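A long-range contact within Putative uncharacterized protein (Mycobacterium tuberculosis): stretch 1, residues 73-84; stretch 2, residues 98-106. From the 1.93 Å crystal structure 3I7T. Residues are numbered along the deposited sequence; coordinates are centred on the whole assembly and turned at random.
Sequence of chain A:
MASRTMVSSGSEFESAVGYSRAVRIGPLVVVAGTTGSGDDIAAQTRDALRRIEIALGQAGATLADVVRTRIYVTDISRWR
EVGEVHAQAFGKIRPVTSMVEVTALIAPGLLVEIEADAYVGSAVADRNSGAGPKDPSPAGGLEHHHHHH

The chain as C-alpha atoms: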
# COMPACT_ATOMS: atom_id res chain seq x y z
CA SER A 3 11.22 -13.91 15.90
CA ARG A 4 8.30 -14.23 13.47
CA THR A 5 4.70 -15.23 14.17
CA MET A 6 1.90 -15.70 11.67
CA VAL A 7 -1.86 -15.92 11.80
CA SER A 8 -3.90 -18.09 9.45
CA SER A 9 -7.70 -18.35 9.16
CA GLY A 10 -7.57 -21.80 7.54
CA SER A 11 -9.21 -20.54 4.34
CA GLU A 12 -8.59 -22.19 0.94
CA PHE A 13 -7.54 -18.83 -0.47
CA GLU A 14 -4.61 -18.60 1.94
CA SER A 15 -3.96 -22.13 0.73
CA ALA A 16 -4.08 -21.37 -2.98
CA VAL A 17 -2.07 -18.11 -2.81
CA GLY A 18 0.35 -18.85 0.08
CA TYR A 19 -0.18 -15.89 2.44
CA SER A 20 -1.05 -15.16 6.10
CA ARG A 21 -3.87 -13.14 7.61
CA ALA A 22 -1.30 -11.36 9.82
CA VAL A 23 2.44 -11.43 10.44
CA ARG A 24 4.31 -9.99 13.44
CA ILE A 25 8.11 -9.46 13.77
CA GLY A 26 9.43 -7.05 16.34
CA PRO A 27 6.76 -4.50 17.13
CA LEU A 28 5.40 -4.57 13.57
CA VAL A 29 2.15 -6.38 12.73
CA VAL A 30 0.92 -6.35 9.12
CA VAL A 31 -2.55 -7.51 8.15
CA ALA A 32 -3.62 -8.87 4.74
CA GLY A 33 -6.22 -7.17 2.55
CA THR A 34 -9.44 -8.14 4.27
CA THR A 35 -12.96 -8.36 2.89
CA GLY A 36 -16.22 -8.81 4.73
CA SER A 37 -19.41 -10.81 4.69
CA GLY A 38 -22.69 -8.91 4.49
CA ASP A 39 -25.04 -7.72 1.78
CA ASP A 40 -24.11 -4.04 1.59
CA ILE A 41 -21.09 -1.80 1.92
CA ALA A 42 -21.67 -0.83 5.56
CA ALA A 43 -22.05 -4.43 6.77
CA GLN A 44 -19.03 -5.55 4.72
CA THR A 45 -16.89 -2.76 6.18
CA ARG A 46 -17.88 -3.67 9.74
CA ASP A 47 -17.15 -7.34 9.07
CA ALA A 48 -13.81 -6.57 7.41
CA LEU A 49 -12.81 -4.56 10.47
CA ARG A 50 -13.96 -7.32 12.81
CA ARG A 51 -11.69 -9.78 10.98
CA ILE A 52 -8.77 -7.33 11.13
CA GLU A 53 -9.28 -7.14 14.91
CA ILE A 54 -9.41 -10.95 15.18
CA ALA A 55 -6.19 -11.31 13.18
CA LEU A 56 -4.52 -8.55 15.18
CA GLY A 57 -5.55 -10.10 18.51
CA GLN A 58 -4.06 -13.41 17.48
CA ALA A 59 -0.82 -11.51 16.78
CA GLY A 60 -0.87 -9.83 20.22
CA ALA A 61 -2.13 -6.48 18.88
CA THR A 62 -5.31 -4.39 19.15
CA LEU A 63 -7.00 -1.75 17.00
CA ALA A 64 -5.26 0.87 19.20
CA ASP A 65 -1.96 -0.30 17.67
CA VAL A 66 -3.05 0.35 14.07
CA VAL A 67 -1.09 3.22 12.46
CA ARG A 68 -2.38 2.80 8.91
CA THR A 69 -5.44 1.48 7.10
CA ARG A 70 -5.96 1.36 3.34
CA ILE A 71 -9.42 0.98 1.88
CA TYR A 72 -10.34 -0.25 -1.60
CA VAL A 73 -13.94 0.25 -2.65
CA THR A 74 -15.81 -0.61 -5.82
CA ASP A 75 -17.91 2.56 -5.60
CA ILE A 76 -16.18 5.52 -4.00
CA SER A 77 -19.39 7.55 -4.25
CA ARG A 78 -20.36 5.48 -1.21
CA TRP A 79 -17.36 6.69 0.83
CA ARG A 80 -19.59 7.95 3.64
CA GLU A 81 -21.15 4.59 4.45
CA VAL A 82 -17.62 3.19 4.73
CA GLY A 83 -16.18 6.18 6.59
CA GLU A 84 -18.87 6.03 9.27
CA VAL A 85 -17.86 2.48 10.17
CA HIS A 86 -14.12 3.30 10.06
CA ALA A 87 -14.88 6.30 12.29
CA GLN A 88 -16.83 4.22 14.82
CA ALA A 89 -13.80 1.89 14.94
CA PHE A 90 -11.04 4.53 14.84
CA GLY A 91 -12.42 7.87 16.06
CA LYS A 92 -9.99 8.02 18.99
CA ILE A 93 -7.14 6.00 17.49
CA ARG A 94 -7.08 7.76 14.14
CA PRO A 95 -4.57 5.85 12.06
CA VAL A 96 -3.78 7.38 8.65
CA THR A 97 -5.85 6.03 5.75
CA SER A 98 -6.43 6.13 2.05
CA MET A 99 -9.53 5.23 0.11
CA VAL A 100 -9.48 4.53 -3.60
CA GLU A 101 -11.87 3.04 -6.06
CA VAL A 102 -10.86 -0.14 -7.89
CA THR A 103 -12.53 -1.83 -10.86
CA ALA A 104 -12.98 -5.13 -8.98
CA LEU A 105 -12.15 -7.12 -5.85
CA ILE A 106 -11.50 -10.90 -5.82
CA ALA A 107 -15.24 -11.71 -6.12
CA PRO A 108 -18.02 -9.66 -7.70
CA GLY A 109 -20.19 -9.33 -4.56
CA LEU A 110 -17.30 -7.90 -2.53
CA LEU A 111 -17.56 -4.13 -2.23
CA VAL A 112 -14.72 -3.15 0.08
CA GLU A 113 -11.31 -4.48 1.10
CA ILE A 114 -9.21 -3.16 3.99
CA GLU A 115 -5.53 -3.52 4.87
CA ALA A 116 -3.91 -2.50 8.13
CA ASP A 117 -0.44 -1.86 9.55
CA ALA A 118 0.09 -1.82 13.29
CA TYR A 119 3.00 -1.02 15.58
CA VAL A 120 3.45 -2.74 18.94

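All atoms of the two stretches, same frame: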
# COMPACT_ATOMS: atom_id res chain seq x y z
N VAL A 73 -12.51 0.38 -2.46
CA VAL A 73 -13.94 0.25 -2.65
C VAL A 73 -14.28 0.14 -4.13
O VAL A 73 -13.55 0.63 -4.99
CB VAL A 73 -14.71 1.42 -2.02
CG1 VAL A 73 -14.62 1.35 -0.52
CG2 VAL A 73 -14.19 2.78 -2.56
N THR A 74 -15.40 -0.51 -4.43
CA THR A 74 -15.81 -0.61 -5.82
C THR A 74 -16.65 0.59 -6.24
O THR A 74 -16.83 0.85 -7.43
CB THR A 74 -16.50 -1.96 -6.18
OG1 THR A 74 -17.67 -2.16 -5.37
CG2 THR A 74 -15.52 -3.13 -5.98
N ASP A 75 -17.17 1.34 -5.27
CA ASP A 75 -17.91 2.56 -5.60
C ASP A 75 -17.61 3.65 -4.60
O ASP A 75 -18.20 3.70 -3.51
CB ASP A 75 -19.41 2.29 -5.61
CG ASP A 75 -20.21 3.53 -5.97
OD1 ASP A 75 -19.61 4.63 -5.99
OD2 ASP A 75 -21.43 3.41 -6.24
N ILE A 76 -16.66 4.52 -4.95
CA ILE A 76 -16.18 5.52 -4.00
C ILE A 76 -17.24 6.61 -3.73
O ILE A 76 -17.11 7.41 -2.81
CB ILE A 76 -14.83 6.16 -4.45
CG1 ILE A 76 -14.06 6.69 -3.23
CG2 ILE A 76 -15.05 7.22 -5.53
CD1 ILE A 76 -12.60 6.84 -3.48
N SER A 77 -18.30 6.63 -4.54
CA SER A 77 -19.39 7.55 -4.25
C SER A 77 -20.08 7.16 -2.95
O SER A 77 -20.85 7.94 -2.38
CB SER A 77 -20.38 7.64 -5.42
OG SER A 77 -21.31 6.59 -5.40
N ARG A 78 -19.80 5.95 -2.47
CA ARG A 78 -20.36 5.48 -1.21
C ARG A 78 -19.37 5.60 -0.05
O ARG A 78 -19.46 4.88 0.93
CB ARG A 78 -20.86 4.03 -1.34
CG ARG A 78 -21.96 3.85 -2.38
CD ARG A 78 -22.58 2.46 -2.32
NE ARG A 78 -21.71 1.44 -2.91
CZ ARG A 78 -21.96 0.13 -2.88
NH1 ARG A 78 -23.06 -0.35 -2.28
NH2 ARG A 78 -21.11 -0.71 -3.45
N TRP A 79 -18.43 6.54 -0.17
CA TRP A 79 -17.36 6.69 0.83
C TRP A 79 -17.88 6.98 2.23
O TRP A 79 -17.22 6.64 3.21
CB TRP A 79 -16.35 7.76 0.40
CG TRP A 79 -16.87 9.17 0.43
CD1 TRP A 79 -17.47 9.84 -0.60
CD2 TRP A 79 -16.83 10.09 1.53
NE1 TRP A 79 -17.81 11.12 -0.21
CE2 TRP A 79 -17.43 11.29 1.09
CE3 TRP A 79 -16.36 10.00 2.84
CZ2 TRP A 79 -17.57 12.41 1.92
CZ3 TRP A 79 -16.49 11.12 3.67
CH2 TRP A 79 -17.10 12.30 3.20
N ARG A 80 -19.05 7.60 2.33
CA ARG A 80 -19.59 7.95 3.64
C ARG A 80 -20.08 6.77 4.45
O ARG A 80 -19.92 6.75 5.66
CB ARG A 80 -20.68 9.00 3.52
CG ARG A 80 -20.17 10.39 3.76
CD ARG A 80 -21.28 11.41 3.83
NE ARG A 80 -20.71 12.75 3.84
CZ ARG A 80 -20.11 13.29 4.90
NH1 ARG A 80 -20.01 12.61 6.03
NH2 ARG A 80 -19.61 14.52 4.82
N GLU A 81 -20.69 5.80 3.79
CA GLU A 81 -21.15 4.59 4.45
C GLU A 81 -19.94 3.86 5.04
O GLU A 81 -20.01 3.32 6.15
CB GLU A 81 -21.89 3.67 3.46
CG GLU A 81 -23.37 4.00 3.23
CD GLU A 81 -24.16 2.85 2.56
OE1 GLU A 81 -24.49 1.82 3.23
OE2 GLU A 81 -24.47 2.98 1.35
N VAL A 82 -18.84 3.86 4.30
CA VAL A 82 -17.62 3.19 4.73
C VAL A 82 -16.94 4.00 5.83
O VAL A 82 -16.59 3.46 6.88
CB VAL A 82 -16.64 2.98 3.55
CG1 VAL A 82 -15.36 2.34 4.02
CG2 VAL A 82 -17.28 2.12 2.50
N GLY A 83 -16.77 5.30 5.59
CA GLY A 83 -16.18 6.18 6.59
C GLY A 83 -16.83 6.12 7.96
O GLY A 83 -16.13 6.13 8.98
N GLU A 84 -18.15 6.08 8.01
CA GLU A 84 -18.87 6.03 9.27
C GLU A 84 -18.44 4.84 10.12
O GLU A 84 -18.26 4.96 11.33
CB GLU A 84 -20.38 5.94 9.04
CG GLU A 84 -21.01 7.25 8.65
CD GLU A 84 -22.46 7.09 8.25
OE1 GLU A 84 -23.17 6.28 8.90
OE2 GLU A 84 -22.89 7.77 7.29
N SER A 98 -6.17 5.74 3.42
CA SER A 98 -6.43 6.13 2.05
C SER A 98 -7.66 5.39 1.62
O SER A 98 -7.93 4.32 2.14
CB SER A 98 -5.26 5.76 1.14
OG SER A 98 -4.06 6.24 1.72
N MET A 99 -8.41 5.95 0.67
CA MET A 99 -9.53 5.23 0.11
C MET A 99 -9.52 5.45 -1.38
O MET A 99 -9.59 6.59 -1.84
CB MET A 99 -10.85 5.75 0.68
CG MET A 99 -12.07 4.91 0.32
SD MET A 99 -13.64 5.71 0.76
CE MET A 99 -13.52 5.67 2.54
N VAL A 100 -9.43 4.37 -2.15
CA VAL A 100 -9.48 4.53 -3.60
C VAL A 100 -10.44 3.54 -4.23
O VAL A 100 -10.68 2.46 -3.71
CB VAL A 100 -8.12 4.32 -4.28
CG1 VAL A 100 -7.13 5.39 -3.82
CG2 VAL A 100 -7.61 2.90 -4.02
N GLU A 101 -10.97 3.92 -5.38
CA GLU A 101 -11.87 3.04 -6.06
C GLU A 101 -11.11 2.12 -7.00
O GLU A 101 -10.25 2.57 -7.76
CB GLU A 101 -12.88 3.87 -6.83
CG GLU A 101 -14.04 3.07 -7.33
CD GLU A 101 -15.05 3.96 -7.98
OE1 GLU A 101 -15.77 4.68 -7.25
OE2 GLU A 101 -15.10 3.97 -9.22
N VAL A 102 -11.43 0.83 -6.94
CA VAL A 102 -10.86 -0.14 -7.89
C VAL A 102 -11.94 -0.70 -8.82
O VAL A 102 -13.13 -0.65 -8.50
CB VAL A 102 -10.11 -1.28 -7.16
CG1 VAL A 102 -8.88 -0.72 -6.45
CG2 VAL A 102 -11.04 -1.98 -6.16
N THR A 103 -11.54 -1.26 -9.95
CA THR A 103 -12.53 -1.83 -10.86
C THR A 103 -13.21 -3.06 -10.25
O THR A 103 -14.42 -3.22 -10.39
CB THR A 103 -11.97 -2.16 -12.27
OG1 THR A 103 -10.74 -2.89 -12.14
CG2 THR A 103 -11.72 -0.89 -13.05
N ALA A 104 -12.44 -3.90 -9.57
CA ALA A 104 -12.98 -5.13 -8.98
C ALA A 104 -12.18 -5.61 -7.77
O ALA A 104 -11.00 -5.32 -7.66
CB ALA A 104 -13.05 -6.24 -10.04
N LEU A 105 -12.84 -6.33 -6.86
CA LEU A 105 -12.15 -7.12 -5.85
C LEU A 105 -12.20 -8.60 -6.27
O LEU A 105 -12.72 -8.92 -7.34
CB LEU A 105 -12.76 -6.89 -4.45
CG LEU A 105 -12.74 -5.42 -4.00
CD1 LEU A 105 -13.66 -5.16 -2.81
CD2 LEU A 105 -11.32 -4.91 -3.72
N ILE A 106 -11.67 -9.49 -5.44
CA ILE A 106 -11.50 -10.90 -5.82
C ILE A 106 -12.79 -11.62 -6.24
O ILE A 106 -12.75 -12.60 -6.99
CB ILE A 106 -10.82 -11.69 -4.67
CG1 ILE A 106 -10.36 -13.06 -5.16
CG2 ILE A 106 -11.75 -11.80 -3.46
CD1 ILE A 106 -9.05 -13.01 -5.89
O HOH W 1 -15.76 -0.27 -9.83

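A short register of backbone hydrogen bonds often fixes two distant segments, and side-chain conformation then decides how well the space around it is used. Here one parallel bridge, Val73 with Glu101, sets the register. Val73 N donates to Val100 O (3.0 Å) and Val102 N donates to Val73 O (2.9 Å), so a single residue is gripped through both its backbone polar groups, while Glu101 CA approaches the same Val73 O at 3.1 Å in a CA-H...O contact. Beta-branched Val73 suits this extended, buried position.

Beyond the bridge the first chain turns, and Ile76 comes back within reach of the Glu101 side chain. With chi1 and chi2 both t, the Glu101 side chain is extended before chi3 (-75°) orients the carboxylate, and OE1 accepts a very short hydrogen bond from Ile76 N (2.5 Å). A backbone amide in the turn thus has a side-chain carboxylate as its acceptor. The cost is a like-charge approach, Asp75 OD1 to Glu101 OE1 at 4.0 Å. Asp75, chi1 t, is itself occupied within the turn: its OD1 accepts from Ser77 OG (2.7 Å) and Ser77 N (2.8 Å).

Met99 supplies the apolar half of the contact and loses more surface to the other stretch than any other residue. Its t, t, m conformation carries the unbranched chain toward the start of the helix: SD lies 3.4 Å from Trp79 CB and 4.1 Å from Ile76 CG1, and CE reaches Val82 CG1 at 4.1 Å. Trp79, chi1 p, offers its CB here while its indole leads away. Ile76, t at both chi angles, extends CD1 to 3.4 Å from Met99 O.

Just past the bridge, on the Thr74 side, a water lies 2.9 Å from Thr74 O and 3.0 Å from Val102 O, within hydrogen-bonding reach of both, spanning the two chains.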